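Long-range contacts in Crh-like protein 5 (Neosartorya fumigata, PDB 6IBU), which cuts chitin and transfers it to 1,6-beta-glucan or other chitin chains, cross-linking polysaccharides in the fungal cell wall and septa: residues Cys11-Gly16 against Ser229-Asp234; Asn5-Thr10 against Ser93-Glu98; Lys15-Ser20 against Thr64-Phe69. One frame throughout, in Å; residues are numbered along the deposited sequence.

Interaction 1: Cys11-Gly16 against Ser229-Asp234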
loop_
_atom_site.group_PDB
_atom_site.type_symbol
_atom_site.label_atom_id
_atom_site.label_comp_id
_atom_site.label_asym_id
_atom_site.label_seq_id
_atom_site.Cartn_x
_atom_site.Cartn_y
_atom_site.Cartn_z
ATOM N N CYS A 11 -4.376 -20.755 9.568
ATOM C CA CYS A 11 -4.526 -19.430 10.227
ATOM C C CYS A 11 -6.017 -19.144 10.399
ATOM O O CYS A 11 -6.847 -19.689 9.680
ATOM C CB CYS A 11 -3.806 -18.314 9.458
ATOM S SG CYS A 11 -1.994 -18.369 9.568
ATOM N N PRO A 12 -6.412 -18.295 11.372
ATOM C CA PRO A 12 -7.799 -17.849 11.476
ATOM C C PRO A 12 -8.200 -17.024 10.251
ATOM O O PRO A 12 -7.346 -16.441 9.590
ATOM C CB PRO A 12 -7.830 -16.965 12.730
ATOM C CG PRO A 12 -6.519 -17.236 13.441
ATOM C CD PRO A 12 -5.536 -17.681 12.377
ATOM N N PRO A 13 -9.498 -16.982 9.873
ATOM C CA PRO A 13 -9.957 -16.186 8.738
ATOM C C PRO A 13 -9.618 -14.692 8.783
ATOM O O PRO A 13 -9.622 -14.144 9.854
ATOM C CB PRO A 13 -11.487 -16.272 8.813
ATOM C CG PRO A 13 -11.758 -17.567 9.538
ATOM C CD PRO A 13 -10.582 -17.785 10.462
ATOM N N ASN A 14 -9.391 -14.069 7.618
ATOM C CA ASN A 14 -9.262 -12.597 7.483
ATOM C C ASN A 14 -10.663 -11.999 7.601
ATOM O O ASN A 14 -11.559 -12.520 6.956
ATOM C CB ASN A 14 -8.652 -12.179 6.142
ATOM C CG ASN A 14 -7.224 -12.644 5.928
ATOM O OD1 ASN A 14 -6.877 -13.080 4.831
ATOM N ND2 ASN A 14 -6.377 -12.517 6.934
ATOM N N LYS A 15 -10.837 -10.956 8.410
ATOM C CA LYS A 15 -12.078 -10.149 8.417
ATOM C C LYS A 15 -12.257 -9.558 7.021
ATOM O O LYS A 15 -11.282 -8.999 6.487
ATOM C CB LYS A 15 -11.995 -9.045 9.464
ATOM C CG LYS A 15 -13.208 -8.133 9.524
ATOM C CD LYS A 15 -13.180 -7.224 10.754
ATOM C CE LYS A 15 -14.483 -6.484 10.994
ATOM N NZ LYS A 15 -15.486 -7.336 11.680
ATOM N N GLY A 16 -13.462 -9.672 6.469
ATOM C CA GLY A 16 -13.771 -9.269 5.089
ATOM C C GLY A 16 -14.482 -7.935 5.048
ATOM O O GLY A 16 -15.127 -7.581 6.029
ATOM N N SER A 229 -15.833 -12.686 5.756
ATOM C CA SER A 229 -14.474 -13.205 6.041
ATOM C C SER A 229 -13.938 -14.093 4.910
ATOM O O SER A 229 -14.702 -14.543 4.060
ATOM C CB SER A 229 -14.467 -13.949 7.334
ATOM O OG SER A 229 -14.967 -15.261 7.142
ATOM N N TYR A 230 -12.628 -14.301 4.912
ATOM C CA TYR A 230 -11.900 -15.132 3.932
ATOM C C TYR A 230 -11.068 -16.147 4.692
ATOM O O TYR A 230 -10.432 -15.778 5.670
ATOM C CB TYR A 230 -10.987 -14.295 3.044
ATOM C CG TYR A 230 -11.688 -13.195 2.288
ATOM C CD1 TYR A 230 -12.514 -13.470 1.216
ATOM C CD2 TYR A 230 -11.523 -11.872 2.677
ATOM C CE1 TYR A 230 -13.138 -12.451 0.533
ATOM C CE2 TYR A 230 -12.136 -10.839 2.002
ATOM C CZ TYR A 230 -12.935 -11.137 0.920
ATOM O OH TYR A 230 -13.543 -10.114 0.266
ATOM N N THR A 231 -11.069 -17.380 4.211
ATOM C CA THR A 231 -10.295 -18.496 4.790
ATOM C C THR A 231 -9.368 -19.027 3.708
ATOM O O THR A 231 -9.855 -19.265 2.616
ATOM C CB THR A 231 -11.239 -19.598 5.298
ATOM O OG1 THR A 231 -12.034 -19.029 6.341
ATOM C CG2 THR A 231 -10.502 -20.833 5.780
ATOM N N TYR A 232 -8.092 -19.221 4.013
ATOM C CA TYR A 232 -7.152 -19.954 3.135
ATOM C C TYR A 232 -7.365 -21.448 3.391
ATOM O O TYR A 232 -6.990 -21.917 4.465
ATOM C CB TYR A 232 -5.712 -19.552 3.445
ATOM C CG TYR A 232 -5.283 -18.158 3.068
ATOM C CD1 TYR A 232 -5.770 -17.035 3.718
ATOM C CD2 TYR A 232 -4.299 -17.968 2.116
ATOM C CE1 TYR A 232 -5.319 -15.763 3.408
ATOM C CE2 TYR A 232 -3.825 -16.703 1.797
ATOM C CZ TYR A 232 -4.341 -15.596 2.446
ATOM O OH TYR A 232 -3.879 -14.345 2.161
ATOM N N SER A 233 -8.009 -22.160 2.475
ATOM C CA SER A 233 -8.399 -23.582 2.672
ATOM C C SER A 233 -7.194 -24.518 2.504
ATOM O O SER A 233 -7.318 -25.678 2.912
ATOM C CB SER A 233 -9.547 -23.980 1.769
ATOM O OG SER A 233 -9.124 -24.095 0.430
ATOM N N ASP A 234 -6.061 -24.069 1.960
ATOM C CA ASP A 234 -4.888 -24.968 1.791
ATOM C C ASP A 234 -3.598 -24.145 1.812
ATOM O O ASP A 234 -3.643 -22.993 2.270
ATOM C CB ASP A 234 -5.067 -25.821 0.537
ATOM C CG ASP A 234 -5.197 -24.967 -0.708
ATOM O OD1 ASP A 234 -4.373 -24.042 -0.842
ATOM O OD2 ASP A 234 -6.159 -25.195 -1.502
HETATM O O HOH W 1 -7.221 -18.541 6.793
HETATM O O HOH W 2 -5.222 -21.266 6.883
HETATM O O HOH W 3 -4.692 -12.179 3.346
#

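Interaction 2: Asn5-Thr10 against Ser93-Glu98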
loop_
_atom_site.group_PDB
_atom_site.type_symbol
_atom_site.label_atom_id
_atom_site.label_comp_id
_atom_site.label_asym_id
_atom_site.label_seq_id
_atom_site.Cartn_x
_atom_site.Cartn_y
_atom_site.Cartn_z
ATOM N N ASN A 5 1.072 -16.654 8.648
ATOM C CA ASN A 5 1.293 -16.928 7.199
ATOM C C ASN A 5 0.568 -18.204 6.782
ATOM O O ASN A 5 0.930 -19.282 7.203
ATOM C CB ASN A 5 2.781 -17.031 6.856
ATOM C CG ASN A 5 3.064 -16.963 5.367
ATOM O OD1 ASN A 5 2.337 -17.539 4.560
ATOM N ND2 ASN A 5 4.109 -16.236 4.989
ATOM N N PRO A 6 -0.509 -18.124 5.976
ATOM C CA PRO A 6 -1.249 -19.322 5.564
ATOM C C PRO A 6 -0.503 -20.291 4.633
ATOM O O PRO A 6 -0.965 -21.375 4.433
ATOM C CB PRO A 6 -2.464 -18.737 4.843
ATOM C CG PRO A 6 -2.605 -17.343 5.413
ATOM C CD PRO A 6 -1.176 -16.878 5.559
ATOM N N LEU A 7 0.620 -19.878 4.057
ATOM C CA LEU A 7 1.515 -20.781 3.297
ATOM C C LEU A 7 2.182 -21.769 4.258
ATOM O O LEU A 7 2.587 -22.822 3.784
ATOM C CB LEU A 7 2.578 -19.950 2.573
ATOM C CG LEU A 7 2.054 -18.930 1.560
ATOM C CD1 LEU A 7 3.161 -17.956 1.192
ATOM C CD2 LEU A 7 1.503 -19.603 0.303
ATOM N N GLU A 8 2.345 -21.414 5.533
ATOM C CA GLU A 8 3.136 -22.203 6.513
ATOM C C GLU A 8 2.207 -22.895 7.519
ATOM O O GLU A 8 2.564 -23.987 7.970
ATOM C CB GLU A 8 4.171 -21.301 7.195
ATOM C CG GLU A 8 4.952 -20.443 6.212
ATOM C CD GLU A 8 5.841 -21.194 5.229
ATOM O OE1 GLU A 8 5.304 -21.944 4.371
ATOM O OE2 GLU A 8 7.079 -21.018 5.316
ATOM N N LYS A 9 1.072 -22.296 7.879
ATOM C CA LYS A 9 0.191 -22.826 8.958
ATOM C C LYS A 9 -1.279 -22.695 8.548
ATOM O O LYS A 9 -1.587 -21.929 7.610
ATOM C CB LYS A 9 0.408 -22.065 10.274
ATOM N N THR A 10 -2.168 -23.387 9.261
ATOM C CA THR A 10 -3.612 -23.064 9.294
ATOM C C THR A 10 -3.760 -21.793 10.132
ATOM O O THR A 10 -3.222 -21.771 11.255
ATOM C CB THR A 10 -4.441 -24.226 9.845
ATOM O OG1 THR A 10 -3.942 -25.429 9.259
ATOM C CG2 THR A 10 -5.921 -24.059 9.565
ATOM N N SER A 93 -1.375 -8.966 1.596
ATOM C CA SER A 93 -2.061 -10.170 2.095
ATOM C C SER A 93 -1.262 -10.768 3.254
ATOM O O SER A 93 -0.078 -10.433 3.436
ATOM C CB SER A 93 -2.249 -11.163 0.993
ATOM O OG SER A 93 -1.148 -12.054 0.920
ATOM N N ASP A 94 -1.905 -11.667 3.989
ATOM C CA ASP A 94 -1.293 -12.467 5.072
ATOM C C ASP A 94 -0.236 -13.444 4.510
ATOM O O ASP A 94 0.642 -13.777 5.327
ATOM C CB ASP A 94 -2.401 -13.101 5.916
ATOM C CG ASP A 94 -3.075 -12.117 6.867
ATOM O OD1 ASP A 94 -2.777 -10.898 6.785
ATOM O OD2 ASP A 94 -3.928 -12.570 7.655
ATOM N N ASP A 95 -0.221 -13.840 3.208
ATOM C CA ASP A 95 0.906 -14.654 2.639
ATOM C C ASP A 95 1.924 -13.741 1.952
ATOM O O ASP A 95 2.875 -14.207 1.376
ATOM C CB ASP A 95 0.495 -15.827 1.738
ATOM C CG ASP A 95 -0.140 -15.485 0.401
ATOM O OD1 ASP A 95 -0.179 -14.308 0.030
ATOM O OD2 ASP A 95 -0.611 -16.428 -0.265
ATOM N N LEU A 96 1.794 -12.446 2.171
ATOM C CA LEU A 96 2.766 -11.429 1.696
ATOM C C LEU A 96 2.690 -11.313 0.169
ATOM O O LEU A 96 3.666 -10.915 -0.404
ATOM C CB LEU A 96 4.174 -11.775 2.181
ATOM C CG LEU A 96 4.282 -11.780 3.699
ATOM C CD1 LEU A 96 5.714 -12.085 4.140
ATOM C CD2 LEU A 96 3.812 -10.423 4.250
ATOM N N ASP A 97 1.551 -11.610 -0.454
ATOM C CA ASP A 97 1.225 -11.013 -1.764
ATOM C C ASP A 97 1.146 -9.508 -1.520
ATOM O O ASP A 97 0.761 -9.087 -0.425
ATOM C CB ASP A 97 -0.087 -11.514 -2.345
ATOM C CG ASP A 97 -0.012 -12.906 -2.965
ATOM O OD1 ASP A 97 1.106 -13.363 -3.279
ATOM O OD2 ASP A 97 -1.092 -13.532 -3.112
ATOM N N GLU A 98 1.536 -8.707 -2.493
ATOM C CA GLU A 98 1.664 -7.280 -2.210
ATOM C C GLU A 98 1.708 -6.475 -3.493
ATOM O O GLU A 98 2.363 -6.888 -4.414
ATOM C CB GLU A 98 2.938 -7.065 -1.420
ATOM C CG GLU A 98 2.848 -5.874 -0.518
ATOM C CD GLU A 98 3.851 -4.796 -0.867
ATOM O OE1 GLU A 98 4.600 -4.374 0.049
ATOM O OE2 GLU A 98 3.916 -4.393 -2.059
#

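Interaction 3: Lys15-Ser20 against Thr64-Phe69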
loop_
_atom_site.group_PDB
_atom_site.type_symbol
_atom_site.label_atom_id
_atom_site.label_comp_id
_atom_site.label_asym_id
_atom_site.label_seq_id
_atom_site.Cartn_x
_atom_site.Cartn_y
_atom_site.Cartn_z
ATOM N N LYS A 15 -10.837 -10.956 8.410
ATOM C CA LYS A 15 -12.078 -10.149 8.417
ATOM C C LYS A 15 -12.257 -9.558 7.021
ATOM O O LYS A 15 -11.282 -8.999 6.487
ATOM C CB LYS A 15 -11.995 -9.045 9.464
ATOM C CG LYS A 15 -13.208 -8.133 9.524
ATOM C CD LYS A 15 -13.180 -7.224 10.754
ATOM C CE LYS A 15 -14.483 -6.484 10.994
ATOM N NZ LYS A 15 -15.486 -7.336 11.680
ATOM N N GLY A 16 -13.462 -9.672 6.469
ATOM C CA GLY A 16 -13.771 -9.269 5.089
ATOM C C GLY A 16 -14.482 -7.935 5.048
ATOM O O GLY A 16 -15.127 -7.581 6.029
ATOM N N LEU A 17 -14.352 -7.211 3.946
ATOM C CA LEU A 17 -15.214 -6.055 3.650
ATOM C C LEU A 17 -16.505 -6.635 3.064
ATOM O O LEU A 17 -16.495 -7.079 1.887
ATOM C CB LEU A 17 -14.476 -5.144 2.673
ATOM C CG LEU A 17 -15.287 -4.006 2.085
ATOM C CD1 LEU A 17 -15.765 -3.081 3.186
ATOM C CD2 LEU A 17 -14.473 -3.230 1.077
ATOM N N ALA A 18 -17.566 -6.707 3.872
ATOM C CA ALA A 18 -18.853 -7.317 3.475
ATOM C C ALA A 18 -19.680 -6.273 2.721
ATOM O O ALA A 18 -20.854 -6.052 3.043
ATOM C CB ALA A 18 -19.556 -7.872 4.686
ATOM N N ALA A 19 -19.062 -5.639 1.736
ATOM C CA ALA A 19 -19.685 -4.607 0.885
ATOM C C ALA A 19 -18.972 -4.594 -0.464
ATOM O O ALA A 19 -17.827 -5.064 -0.543
ATOM C CB ALA A 19 -19.610 -3.267 1.570
ATOM N N SER A 20 -19.627 -4.077 -1.492
ATOM C CA SER A 20 -18.995 -3.978 -2.827
ATOM C C SER A 20 -18.151 -2.700 -2.883
ATOM O O SER A 20 -17.195 -2.670 -3.659
ATOM C CB SER A 20 -20.008 -4.089 -3.933
ATOM O OG SER A 20 -20.703 -2.869 -4.093
ATOM N N THR A 64 -6.528 -0.876 7.038
ATOM C CA THR A 64 -7.963 -1.239 7.042
ATOM C C THR A 64 -8.132 -2.434 7.980
ATOM O O THR A 64 -7.268 -3.310 8.005
ATOM C CB THR A 64 -8.498 -1.517 5.632
ATOM O OG1 THR A 64 -7.714 -2.516 4.982
ATOM C CG2 THR A 64 -8.539 -0.274 4.778
ATOM N N ASP A 65 -9.197 -2.430 8.765
ATOM C CA ASP A 65 -9.595 -3.578 9.621
ATOM C C ASP A 65 -9.916 -4.768 8.714
ATOM O O ASP A 65 -9.571 -5.887 9.078
ATOM C CB ASP A 65 -10.822 -3.250 10.474
ATOM C CG ASP A 65 -10.570 -2.300 11.624
ATOM O OD1 ASP A 65 -9.383 -2.083 11.991
ATOM O OD2 ASP A 65 -11.570 -1.766 12.135
ATOM N N PHE A 66 -10.479 -4.502 7.541
ATOM C CA PHE A 66 -10.982 -5.508 6.581
ATOM C C PHE A 66 -9.941 -5.791 5.500
ATOM O O PHE A 66 -9.011 -4.989 5.286
ATOM C CB PHE A 66 -12.261 -5.003 5.912
ATOM C CG PHE A 66 -12.114 -3.619 5.333
ATOM C CD1 PHE A 66 -11.602 -3.431 4.061
ATOM C CD2 PHE A 66 -12.461 -2.499 6.073
ATOM C CE1 PHE A 66 -11.489 -2.163 3.519
ATOM C CE2 PHE A 66 -12.329 -1.225 5.538
ATOM C CZ PHE A 66 -11.856 -1.059 4.257
ATOM N N TYR A 67 -10.131 -6.934 4.839
ATOM C CA TYR A 67 -9.433 -7.369 3.609
ATOM C C TYR A 67 -10.466 -7.365 2.491
ATOM O O TYR A 67 -11.629 -7.583 2.784
ATOM C CB TYR A 67 -8.863 -8.780 3.739
ATOM C CG TYR A 67 -7.742 -8.909 4.728
ATOM C CD1 TYR A 67 -7.982 -8.784 6.088
ATOM C CD2 TYR A 67 -6.452 -9.207 4.320
ATOM C CE1 TYR A 67 -6.962 -8.918 7.016
ATOM C CE2 TYR A 67 -5.422 -9.339 5.242
ATOM C CZ TYR A 67 -5.680 -9.196 6.592
ATOM O OH TYR A 67 -4.672 -9.328 7.493
ATOM N N PHE A 68 -10.047 -7.100 1.266
ATOM C CA PHE A 68 -10.888 -7.246 0.059
ATOM C C PHE A 68 -10.182 -8.233 -0.873
ATOM O O PHE A 68 -8.970 -8.421 -0.753
ATOM C CB PHE A 68 -11.206 -5.872 -0.520
ATOM C CG PHE A 68 -10.083 -5.162 -1.217
ATOM C CD1 PHE A 68 -9.090 -4.533 -0.498
ATOM C CD2 PHE A 68 -10.093 -5.029 -2.595
ATOM C CE1 PHE A 68 -8.076 -3.859 -1.158
ATOM C CE2 PHE A 68 -9.073 -4.366 -3.246
ATOM C CZ PHE A 68 -8.073 -3.772 -2.531
ATOM N N PHE A 69 -10.957 -8.907 -1.716
ATOM C CA PHE A 69 -10.494 -10.022 -2.567
ATOM C C PHE A 69 -10.805 -9.673 -4.006
ATOM O O PHE A 69 -11.929 -9.960 -4.463
ATOM C CB PHE A 69 -11.168 -11.320 -2.151
ATOM C CG PHE A 69 -10.613 -12.567 -2.791
ATOM C CD1 PHE A 69 -9.279 -12.652 -3.143
ATOM C CD2 PHE A 69 -11.429 -13.663 -2.998
ATOM C CE1 PHE A 69 -8.769 -13.813 -3.694
ATOM C CE2 PHE A 69 -10.917 -14.831 -3.541
ATOM C CZ PHE A 69 -9.589 -14.900 -3.882
#

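Interaction 1: Cys11-Gly16 against Ser229-Asp234
The shortest direct bond between C11-G16 and S229-D234 runs from N14 N to Y230 O, 2.8 Å long but bent at the hydrogen (138°). Y230 N answers with a straighter bond to N14 O at 2.9 Å, making N14 and Y230 a hydrogen-bonded antiparallel pair. N14 O also meets S229 CA at 3.1 Å in a CA-H...O contact. Toward C11 water replaces the direct bonds: water 1 accepts from Y232 N and donates to C11 O, and water 2 accepts from C11 N and donates to Y232 O. N14 CG is anti to the carbonyl carbon (chi1 -64°), on the Y232 side; OD1 lies in the Y232 ring plane at its edge, 3.4 Å from CE1, amide and ring planes 83° apart. Water 3 donates to N14 OD1 and accepts from Y232 OH at 2.6 Å, while N14 ND2 bonds to D94. P13 and T231 lie side by side, P13 CG 3.5 Å from T231 OG1, and G16 CA approaches the Y230 ring obliquely at CE2. C11 SG is disulfide-bonded to C4, closing a small loop. Strand 229-232 is the middle of a three-stranded antiparallel sheet, flanked by 14-15 and by 242-243, whose I242 touches Y230 and Y232.

Interaction 2: Asn5-Thr10 against Ser93-Glu98
L7 packs against D95 where the N-terminal loop N5-T10 meets the segment S93-E98. The close part of the contact is apolar: L7 CG and L7 CD1 both lie 3.5 Å from D95 CB, and the two side chains cross obliquely. Beside them P6 CD rests 3.6 Å from D94 O and near the D94-D95 peptide, while N5 OD1 comes within 3.7 Å of D95 CA. N5 CG is anti to its backbone N (chi1 -166°). From there OD1 accepts L7 N at 2.9 Å, an Asx turn that fixes the loop just where it touches. S93-L96 is a type I turn in the connection between strands 85-93 and 98-105, and it leads directly into the E-x-D-x-E signature of GH16 enzymes, E98, D100 and E102, whose E98 is by similarity the nucleophile. D95 OD1 accepts D97 N at 3.2 Å, a second Asx turn, and also S93 OG at 2.6 Å, the two arriving from opposite faces of the carboxylate plane, with T177 OG1 as a further partner. D95 meets the leucine with its CB and, more distantly, with OD2, 3.9 Å from L7 CD2. D94 sends OD1 to Y67 OH and OD2 to N14 ND2; of its side chain, CB approaches P6 CD. The other side is loose. N5 O accepts both E8 N and K9 N, curling the chain away from the turn; E8 is exposed and poorly ordered, and the K9 side chain is modelled only to CB.

Interaction 3: Lys15-Ser20 against Thr64-Phe69
K15 and L17 clasp the Y67 backbone through two hydrogen bonds on either side of G16: Y67 N donates to K15 O at 2.9 Å, and L17 N donates to Y67 O at 3.0 Å. Together they make a single bridge between K15-S20 and T64-F69. Weaker CA-H...O contacts run alongside, from F66 CA to K15 O and from G16 CA to Y67 O (3.6 Å). Y67 CD1 brings the edge of its ring to 3.3 Å from K15 O. The apolar contacts centre on F66, whose ring is covered on both faces. L17 CG is anti to the backbone N (chi1 171°), alongside F66, and L17 CD1 sits over the ring centre, a CH-pi contact 4.2 Å from the centroid and 7° off the normal. T64 CB covers the opposite face at 3.6 Å. L17 CB adds a contact with F66 CD1 at 3.6 Å, the side chains lying side by side. On the exposed side the aliphatic K15 chain runs past D65, CB 4.0 Å from D65 O. T64-F69 passes from strand 61-64 of one sheet to strand 71-78 of the other in the GH16 beta-sandwich, and I221 of strand 212-223 touches L17, F66 and F68.

In the fold
In this GH16 part of a longer protein, interactions 2 and 3 set the N-terminal arm against loops of the sandwich, while interaction 1 pairs it with strand 229-232 near the C-terminus. Interactions 1 and 3 share K15 and G16 and both use backbone bonds, but interaction 1 makes a small peripheral sheet with bridging waters, whereas interaction 3 lies deeper, with four buried residues and a leucine CH-pi contact on a phenylalanine ring. Interaction 2 joins irregular loops by packing, its listed hydrogen bonds lying within each loop or going to other neighbours. D94 connects the set, bonded to a side chain of each other contact; its side chain lies about 8 Å from that of R182, which binds chitin.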